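Local coordinates for uncharacterized protein (Bacteroides eggerthii DSM 20697, PDB 4ECO) that is of unknown function but, as a leucine-rich repeat solenoid, probably binds a protein partner, at residues A[39-44]-A[96-101]; A[92-97]-A[192-197]; A[213-218]-A[256-261]. All blocks are in the same frame, centred on the assembly; numbering follows the deposited sequence.

Contact 1 (A[39-44]-A[96-101]); sequences WDALNG and RVPDAI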
loop_
_atom_site.group_PDB
_atom_site.type_symbol
_atom_site.label_atom_id
_atom_site.label_comp_id
_atom_site.label_asym_id
_atom_site.label_seq_id
_atom_site.Cartn_x
_atom_site.Cartn_y
_atom_site.Cartn_z
ATOM N N TRP A 39 22.756 -22.931 17.129
ATOM C CA TRP A 39 21.788 -24.002 16.869
ATOM C C TRP A 39 21.394 -24.678 18.196
ATOM O O TRP A 39 20.206 -24.757 18.496
ATOM C CB TRP A 39 22.401 -25.010 15.875
ATOM C CG TRP A 39 21.444 -26.034 15.339
ATOM C CD1 TRP A 39 20.507 -25.851 14.359
ATOM C CD2 TRP A 39 21.435 -27.434 15.644
ATOM N NE1 TRP A 39 19.873 -27.044 14.077
ATOM C CE2 TRP A 39 20.449 -28.038 14.826
ATOM C CE3 TRP A 39 22.198 -28.248 16.491
ATOM C CZ2 TRP A 39 20.185 -29.408 14.867
ATOM C CZ3 TRP A 39 21.889 -29.597 16.568
ATOM C CH2 TRP A 39 20.893 -30.159 15.763
ATOM N N ASP A 40 22.396 -25.066 19.025
ATOM C CA ASP A 40 22.192 -25.686 20.343
ATOM C C ASP A 40 21.365 -24.802 21.287
ATOM O O ASP A 40 20.413 -25.299 21.899
ATOM C CB ASP A 40 23.536 -26.011 21.013
ATOM C CG ASP A 40 24.315 -27.153 20.394
ATOM O OD1 ASP A 40 23.691 -28.000 19.720
ATOM O OD2 ASP A 40 25.546 -27.219 20.617
ATOM N N ALA A 41 21.717 -23.506 21.393
ATOM C CA ALA A 41 21.048 -22.527 22.243
ATOM C C ALA A 41 19.596 -22.237 21.801
ATOM O O ALA A 41 18.753 -21.881 22.634
ATOM C CB ALA A 41 21.836 -21.233 22.234
ATOM N N LEU A 42 19.315 -22.363 20.497
ATOM C CA LEU A 42 18.005 -22.050 19.925
ATOM C C LEU A 42 17.188 -23.324 19.633
ATOM O O LEU A 42 16.291 -23.303 18.777
ATOM C CB LEU A 42 18.163 -21.195 18.656
ATOM C CG LEU A 42 18.754 -19.801 18.897
ATOM C CD1 LEU A 42 18.843 -19.039 17.624
ATOM C CD2 LEU A 42 17.945 -19.014 19.910
ATOM N N ASN A 43 17.472 -24.416 20.412
ATOM C CA ASN A 43 16.786 -25.707 20.367
ATOM C C ASN A 43 16.703 -26.264 18.909
ATOM O O ASN A 43 15.689 -26.825 18.499
ATOM C CB ASN A 43 15.394 -25.544 20.992
ATOM C CG ASN A 43 14.651 -26.816 21.291
ATOM O OD1 ASN A 43 13.456 -26.940 20.991
ATOM N ND2 ASN A 43 15.334 -27.784 21.888
ATOM N N GLY A 44 17.810 -26.137 18.177
ATOM C CA GLY A 44 17.971 -26.554 16.790
ATOM C C GLY A 44 17.541 -27.962 16.408
ATOM O O GLY A 44 17.189 -28.209 15.247
ATOM N N ARG A 96 17.613 -18.487 23.526
ATOM C CA ARG A 96 18.366 -17.240 23.672
ATOM C C ARG A 96 19.536 -17.215 22.689
ATOM O O ARG A 96 20.263 -18.202 22.612
ATOM C CB ARG A 96 18.857 -17.110 25.128
ATOM C CG ARG A 96 17.713 -16.993 26.159
ATOM C CD ARG A 96 18.144 -17.291 27.595
ATOM N NE ARG A 96 19.348 -16.554 27.997
ATOM C CZ ARG A 96 19.345 -15.391 28.641
ATOM N NH1 ARG A 96 18.198 -14.824 28.997
ATOM N NH2 ARG A 96 20.490 -14.791 28.947
ATOM N N VAL A 97 19.690 -16.124 21.899
ATOM C CA VAL A 97 20.776 -15.990 20.908
ATOM C C VAL A 97 22.056 -15.774 21.704
ATOM O O VAL A 97 22.138 -14.805 22.461
ATOM C CB VAL A 97 20.491 -14.898 19.850
ATOM C CG1 VAL A 97 21.639 -14.780 18.861
ATOM C CG2 VAL A 97 19.185 -15.195 19.110
ATOM N N PRO A 98 22.993 -16.756 21.660
ATOM C CA PRO A 98 24.177 -16.681 22.534
ATOM C C PRO A 98 25.218 -15.686 22.053
ATOM O O PRO A 98 25.157 -15.229 20.919
ATOM C CB PRO A 98 24.723 -18.116 22.506
ATOM C CG PRO A 98 24.301 -18.676 21.214
ATOM C CD PRO A 98 23.020 -17.981 20.816
ATOM N N ASP A 99 26.203 -15.391 22.921
ATOM C CA ASP A 99 27.291 -14.450 22.678
ATOM C C ASP A 99 28.206 -14.936 21.563
ATOM O O ASP A 99 28.995 -14.146 21.042
ATOM C CB ASP A 99 28.095 -14.220 23.976
ATOM C CG ASP A 99 27.223 -13.846 25.160
ATOM O OD1 ASP A 99 26.420 -12.891 25.035
ATOM O OD2 ASP A 99 27.279 -14.551 26.171
ATOM N N ALA A 100 28.073 -16.220 21.181
ATOM C CA ALA A 100 28.823 -16.881 20.108
ATOM C C ALA A 100 28.582 -16.191 18.737
ATOM O O ALA A 100 29.430 -16.288 17.842
ATOM C CB ALA A 100 28.430 -18.356 20.028
ATOM N N ILE A 101 27.456 -15.458 18.607
ATOM C CA ILE A 101 27.052 -14.749 17.396
ATOM C C ILE A 101 28.162 -13.754 16.970
ATOM O O ILE A 101 28.421 -13.636 15.768
ATOM C CB ILE A 101 25.655 -14.066 17.581
ATOM C CG1 ILE A 101 25.066 -13.523 16.268
ATOM C CG2 ILE A 101 25.595 -13.033 18.697
ATOM C CD1 ILE A 101 24.108 -14.464 15.596
HETATM O O HOH W 1 18.824 -20.852 24.879
#
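At the N-terminal end of the leucine-rich repeat solenoid, Ala41 and Leu42 at the close of helix 27-41 pack against Arg96, Val97 and Pro98. The contact is small and mostly apolar, and no direct hydrogen bond crosses it. Ala41 points its CB at the other segment. This methyl sits 3.4 Å from Arg96 O and 3.7 Å from Pro98 CG, with Pro98 CD equally near. Leu42 is the first residue to leave the helical conformation. Its CG lies beside the backbone N and anti to the carbonyl carbon (chi1 -65°). Both methyls, Leu42 CD1 and CD2, come to 4.1 Å from Val97 CG2, the side chains crossing at a slant. Leu42 CD2 also reaches the backbone, 3.7 Å from Arg96 O. Gly95 to Ile101 resembles the GxIPxxL part of plant-type leucine-rich repeats, with Val97 and Ile101 at the Ile and Leu positions. The weakly bonded strand 96-97 is consistent with the short second strand of such repeats, and here the helix end packs against it. One water joins the two backbones. It donates to Ala41 O, 2.5 Å away, and accepts from Arg96 N at 3.0 Å. Arg96 takes part here mainly through its backbone. Its CB points away from the helix end, and its NE forms a salt bridge with Glu228. Beyond the proline the chain enters a 3-10 turn, and Pro98 and Ile101 both pack onto Ile38 of helix 27-41.

Contact 2 (A[92-97]-A[192-197]); sequences GASGRV and SNNITF. With NA (sodium ion), chain C.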
loop_
_atom_site.group_PDB
_atom_site.type_symbol
_atom_site.label_atom_id
_atom_site.label_comp_id
_atom_site.label_asym_id
_atom_site.label_seq_id
_atom_site.Cartn_x
_atom_site.Cartn_y
_atom_site.Cartn_z
ATOM N N GLY A 92 11.503 -21.847 13.335
ATOM C CA GLY A 92 10.787 -21.966 14.595
ATOM C C GLY A 92 11.733 -22.138 15.759
ATOM O O GLY A 92 11.468 -22.922 16.670
ATOM N N ALA A 93 12.841 -21.376 15.727
ATOM C CA ALA A 93 13.889 -21.338 16.743
ATOM C C ALA A 93 13.311 -20.936 18.109
ATOM O O ALA A 93 12.364 -20.142 18.170
ATOM C CB ALA A 93 14.970 -20.366 16.316
ATOM N N SER A 94 13.835 -21.534 19.195
ATOM C CA SER A 94 13.339 -21.320 20.544
ATOM C C SER A 94 14.486 -21.276 21.502
ATOM O O SER A 94 15.172 -22.290 21.682
ATOM C CB SER A 94 12.365 -22.434 20.936
ATOM O OG SER A 94 12.030 -22.399 22.315
ATOM N N GLY A 95 14.673 -20.119 22.139
ATOM C CA GLY A 95 15.741 -19.935 23.109
ATOM C C GLY A 95 16.343 -18.554 23.119
ATOM O O GLY A 95 15.685 -17.570 22.764
ATOM N N ARG A 96 17.613 -18.487 23.526
ATOM C CA ARG A 96 18.366 -17.240 23.672
ATOM C C ARG A 96 19.536 -17.215 22.689
ATOM O O ARG A 96 20.263 -18.202 22.612
ATOM C CB ARG A 96 18.857 -17.110 25.128
ATOM C CG ARG A 96 17.713 -16.993 26.159
ATOM C CD ARG A 96 18.144 -17.291 27.595
ATOM N NE ARG A 96 19.348 -16.554 27.997
ATOM C CZ ARG A 96 19.345 -15.391 28.641
ATOM N NH1 ARG A 96 18.198 -14.824 28.997
ATOM N NH2 ARG A 96 20.490 -14.791 28.947
ATOM N N VAL A 97 19.690 -16.124 21.899
ATOM C CA VAL A 97 20.776 -15.990 20.908
ATOM C C VAL A 97 22.056 -15.774 21.704
ATOM O O VAL A 97 22.138 -14.805 22.461
ATOM C CB VAL A 97 20.491 -14.898 19.850
ATOM C CG1 VAL A 97 21.639 -14.780 18.861
ATOM C CG2 VAL A 97 19.185 -15.195 19.110
ATOM N N SER A 192 6.279 -16.689 15.339
ATOM C CA SER A 192 6.900 -17.579 14.341
ATOM C C SER A 192 8.076 -18.327 14.976
ATOM O O SER A 192 8.645 -19.257 14.386
ATOM C CB SER A 192 7.380 -16.780 13.132
ATOM O OG SER A 192 8.553 -16.040 13.445
ATOM N N ASN A 193 8.451 -17.890 16.180
ATOM C CA ASN A 193 9.570 -18.419 16.955
ATOM C C ASN A 193 9.396 -18.085 18.442
ATOM O O ASN A 193 8.532 -17.278 18.807
ATOM C CB ASN A 193 10.889 -17.815 16.426
ATOM C CG ASN A 193 10.917 -16.305 16.552
ATOM O OD1 ASN A 193 11.075 -15.749 17.638
ATOM N ND2 ASN A 193 10.685 -15.611 15.457
ATOM N N ASN A 194 10.286 -18.644 19.279
ATOM C CA ASN A 194 10.299 -18.376 20.699
ATOM C C ASN A 194 11.694 -17.833 21.122
ATOM O O ASN A 194 12.276 -18.301 22.101
ATOM C CB ASN A 194 9.894 -19.609 21.485
ATOM C CG ASN A 194 9.371 -19.255 22.846
ATOM O OD1 ASN A 194 8.219 -18.818 23.003
ATOM N ND2 ASN A 194 10.233 -19.381 23.847
ATOM N N ILE A 195 12.223 -16.839 20.361
ATOM C CA ILE A 195 13.483 -16.180 20.692
ATOM C C ILE A 195 13.161 -15.229 21.857
ATOM O O ILE A 195 12.373 -14.308 21.688
ATOM C CB ILE A 195 14.145 -15.457 19.476
ATOM C CG1 ILE A 195 14.282 -16.313 18.189
ATOM C CG2 ILE A 195 15.446 -14.753 19.853
ATOM C CD1 ILE A 195 15.065 -17.496 18.305
ATOM N N THR A 196 13.735 -15.472 23.041
ATOM C CA THR A 196 13.436 -14.688 24.240
ATOM C C THR A 196 14.550 -13.707 24.598
ATOM O O THR A 196 14.356 -12.856 25.462
ATOM C CB THR A 196 13.176 -15.641 25.418
ATOM O OG1 THR A 196 14.295 -16.528 25.581
ATOM C CG2 THR A 196 11.893 -16.449 25.235
ATOM N N PHE A 197 15.696 -13.804 23.928
ATOM C CA PHE A 197 16.856 -12.974 24.210
ATOM C C PHE A 197 17.762 -12.890 22.975
ATOM O O PHE A 197 17.883 -13.865 22.222
ATOM C CB PHE A 197 17.627 -13.591 25.411
ATOM C CG PHE A 197 18.659 -12.714 26.057
ATOM C CD1 PHE A 197 19.947 -12.636 25.547
ATOM C CD2 PHE A 197 18.349 -11.966 27.184
ATOM C CE1 PHE A 197 20.888 -11.777 26.113
ATOM C CE2 PHE A 197 19.296 -11.120 27.761
ATOM C CZ PHE A 197 20.565 -11.043 27.228
HETATM NA NA NA C . 9.687 -19.340 12.164
#
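Ala93 O accepts from Asn194 N at 2.8 Å, and a parallel pairing runs on from there. Gly95 N donates to Asn194 O, and Gly95 O accepts from Thr196 N at 2.9 Å. Val97 N closes the pairing on Phe197 O. Strands 96-97 and 194-198 form a two-stranded parallel sheet, consistent with the short second sheet of plant-type leucine-rich repeats. At the backbone angles of Gly95, a side chain would be jammed against Ser94 O. The tight part is the buried face. Here Ile195 spreads its two branches, CD1 to Ala93 CB at 3.5 Å and CG2 to Val97 CG2 at 3.8 Å. On the other face, the partly exposed Ser94 and Asn194 meet more loosely, OG near CB. Buried Phe197 lies beneath the partly exposed Arg96, whose guanidinium stacks on the ring, planes 27° apart, with NH2 over the centre and CZ 4.0 Å from the centroid. The salt bridge of Arg96 NE to Glu228 probably helps to hold this cation-pi contact. Asn193 forms an Asx turn: its OD1 accepts from Ile195 N at 3.1 Å and also meets Ser216 OG. Ser192 O binds the sodium ion at 2.5 Å, and Glu117 is its other protein ligand. Strand 194-198 thus has strand 96-97 along one edge, with Ser216, Pro217 and Phe218 packed against it and Leu42 beyond helix 27-41 touching Ile195.

Contact 3 (A[213-218]-A[256-261]); sequences MGNSPF and VYNCPN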
loop_
_atom_site.group_PDB
_atom_site.type_symbol
_atom_site.label_atom_id
_atom_site.label_comp_id
_atom_site.label_asym_id
_atom_site.label_seq_id
_atom_site.Cartn_x
_atom_site.Cartn_y
_atom_site.Cartn_z
HETATM N N MSE A 213 14.313 -8.981 12.533
HETATM C CA MSE A 213 13.721 -9.818 13.560
HETATM C C MSE A 213 12.235 -9.581 13.552
HETATM O O MSE A 213 11.769 -8.488 13.190
HETATM C CB MSE A 213 14.347 -9.652 14.962
HETATM C CG MSE A 213 14.093 -8.332 15.676
HETATM SE SE MSE A 213 15.620 -7.974 16.889
HETATM C CE MSE A 213 16.555 -6.734 15.661
ATOM N N GLY A 214 11.498 -10.633 13.885
ATOM C CA GLY A 214 10.051 -10.543 13.931
ATOM C C GLY A 214 9.358 -11.768 14.453
ATOM O O GLY A 214 9.912 -12.869 14.414
ATOM N N ASN A 215 8.134 -11.564 14.957
ATOM C CA ASN A 215 7.179 -12.555 15.477
ATOM C C ASN A 215 7.787 -13.309 16.680
ATOM O O ASN A 215 7.533 -14.493 16.872
ATOM C CB ASN A 215 6.738 -13.490 14.353
ATOM C CG ASN A 215 6.486 -12.761 13.052
ATOM O OD1 ASN A 215 5.539 -11.994 12.922
ATOM N ND2 ASN A 215 7.395 -12.888 12.101
ATOM N N SER A 216 8.550 -12.566 17.512
ATOM C CA SER A 216 9.281 -13.048 18.684
ATOM C C SER A 216 8.646 -12.600 19.975
ATOM O O SER A 216 8.118 -11.488 20.040
ATOM C CB SER A 216 10.729 -12.556 18.649
ATOM O OG SER A 216 11.549 -13.305 17.764
ATOM N N PRO A 217 8.733 -13.416 21.041
ATOM C CA PRO A 217 8.092 -13.027 22.307
ATOM C C PRO A 217 8.990 -12.228 23.248
ATOM O O PRO A 217 8.577 -11.968 24.390
ATOM C CB PRO A 217 7.752 -14.372 22.941
ATOM C CG PRO A 217 8.767 -15.314 22.412
ATOM C CD PRO A 217 9.297 -14.782 21.124
ATOM N N PHE A 218 10.205 -11.839 22.793
ATOM C CA PHE A 218 11.136 -11.133 23.676
ATOM C C PHE A 218 10.636 -9.726 24.039
ATOM O O PHE A 218 9.762 -9.171 23.373
ATOM C CB PHE A 218 12.563 -11.050 23.087
ATOM C CG PHE A 218 12.713 -10.712 21.619
ATOM C CD1 PHE A 218 11.960 -9.690 21.038
ATOM C CD2 PHE A 218 13.686 -11.334 20.844
ATOM C CE1 PHE A 218 12.141 -9.340 19.697
ATOM C CE2 PHE A 218 13.855 -10.984 19.499
ATOM C CZ PHE A 218 13.085 -9.983 18.934
ATOM N N VAL A 256 12.182 -4.797 13.226
ATOM C CA VAL A 256 11.685 -5.311 14.516
ATOM C C VAL A 256 10.168 -5.367 14.343
ATOM O O VAL A 256 9.464 -4.400 14.625
ATOM C CB VAL A 256 12.144 -4.495 15.745
ATOM C CG1 VAL A 256 11.923 -5.299 17.019
ATOM C CG2 VAL A 256 13.606 -4.074 15.627
ATOM N N TYR A 257 9.684 -6.459 13.759
ATOM C CA TYR A 257 8.297 -6.585 13.322
ATOM C C TYR A 257 7.506 -7.579 14.132
ATOM O O TYR A 257 7.963 -8.692 14.371
ATOM C CB TYR A 257 8.306 -7.028 11.839
ATOM C CG TYR A 257 6.970 -7.395 11.238
ATOM C CD1 TYR A 257 6.180 -6.438 10.611
ATOM C CD2 TYR A 257 6.552 -8.725 11.177
ATOM C CE1 TYR A 257 4.979 -6.784 9.994
ATOM C CE2 TYR A 257 5.338 -9.077 10.590
ATOM C CZ TYR A 257 4.562 -8.106 9.981
ATOM O OH TYR A 257 3.377 -8.447 9.368
ATOM N N ASN A 258 6.267 -7.198 14.460
ATOM C CA ASN A 258 5.282 -8.014 15.158
ATOM C C ASN A 258 5.900 -8.748 16.363
ATOM O O ASN A 258 5.964 -9.983 16.373
ATOM C CB ASN A 258 4.649 -9.004 14.170
ATOM C CG ASN A 258 3.451 -9.745 14.662
ATOM O OD1 ASN A 258 2.753 -9.321 15.581
ATOM N ND2 ASN A 258 3.195 -10.888 14.067
ATOM N N CYS A 259 6.390 -7.984 17.356
ATOM C CA CYS A 259 6.913 -8.570 18.590
ATOM C C CYS A 259 5.956 -8.120 19.706
ATOM O O CYS A 259 6.030 -6.978 20.191
ATOM C CB CYS A 259 8.368 -8.179 18.820
ATOM S SG CYS A 259 9.509 -8.773 17.537
ATOM N N PRO A 260 4.924 -8.971 19.984
ATOM C CA PRO A 260 3.820 -8.564 20.874
ATOM C C PRO A 260 4.190 -8.210 22.306
ATOM O O PRO A 260 3.397 -7.499 22.946
ATOM C CB PRO A 260 2.911 -9.788 20.886
ATOM C CG PRO A 260 3.766 -10.908 20.484
ATOM C CD PRO A 260 4.666 -10.319 19.445
ATOM N N ASN A 261 5.351 -8.651 22.809
ATOM C CA ASN A 261 5.688 -8.344 24.189
ATOM C C ASN A 261 6.576 -7.072 24.298
ATOM O O ASN A 261 6.967 -6.693 25.416
ATOM C CB ASN A 261 6.310 -9.547 24.879
ATOM C CG ASN A 261 5.339 -10.711 24.918
ATOM O OD1 ASN A 261 4.137 -10.552 25.206
ATOM N ND2 ASN A 261 5.816 -11.895 24.558
HETATM O O HOH W 2 7.749 -9.551 21.743
#
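Ser216 O, Phe218 O and Asn261 N all hold one water, which donates to the two carbonyls and accepts from the amide at 2.8 Å. Asn261 ND2 donates to Pro217 O at 2.8 Å, with the acceptor in its amide plane. Asn258 ND2 donates to Asn215 OD1, also at 2.8 Å and in the carbonyl plane of Asn215. The two amides stand 80° apart. Asn258 OD1 accepts from Gly189 N, and Asn215 ND2 donates to Ser114 O. An alanine in place of Asn215 would probably leave Ser114 O without that donor and Asn258 ND2 without this acceptor, though Gln187 O would still bind the latter. The segments end neighbouring parallel strands, 210-214 and 253-257, of the solenoid, joined by Tyr257 N to Met213 O at 3.0 Å. Cys259 fits the final position of the LxxLxLxx(N/C) consensus, and Ser216 appears to take the same place in its repeat. Met213, built as selenomethionine, and Val256 lie side by side, CG to CG1 4.0 Å. Cys259 SG is anti to the carbonyl carbon (chi1 -63°), which places it 3.5 Å from Phe218 CE1 in an oblique sulfur-aromatic contact. Ser216 CB sits over the centre of that ring.

The three contacts follow one another along the N-terminal end of the solenoid. Contacts 1 and 2 share Arg96 and Val97, and their centres are about 9 Å apart. Leu42 O, 3.1 Å from Ser94 N, probably bonds the helix end to the strand segment. Contacts 2 and 3 have centres about 10 Å apart. They meet where Ser192 N lies 3.0 Å from Asn215 O, a probable hydrogen bond, and where Ile195 O packs on Pro217 CD. Contacts 1 and 3 do not touch; their nearest atoms are about 7 Å apart. The sodium ion belongs to contact 2. It lies about 7 Å from the Asn215 side chain and about 11 Å from that of Leu42.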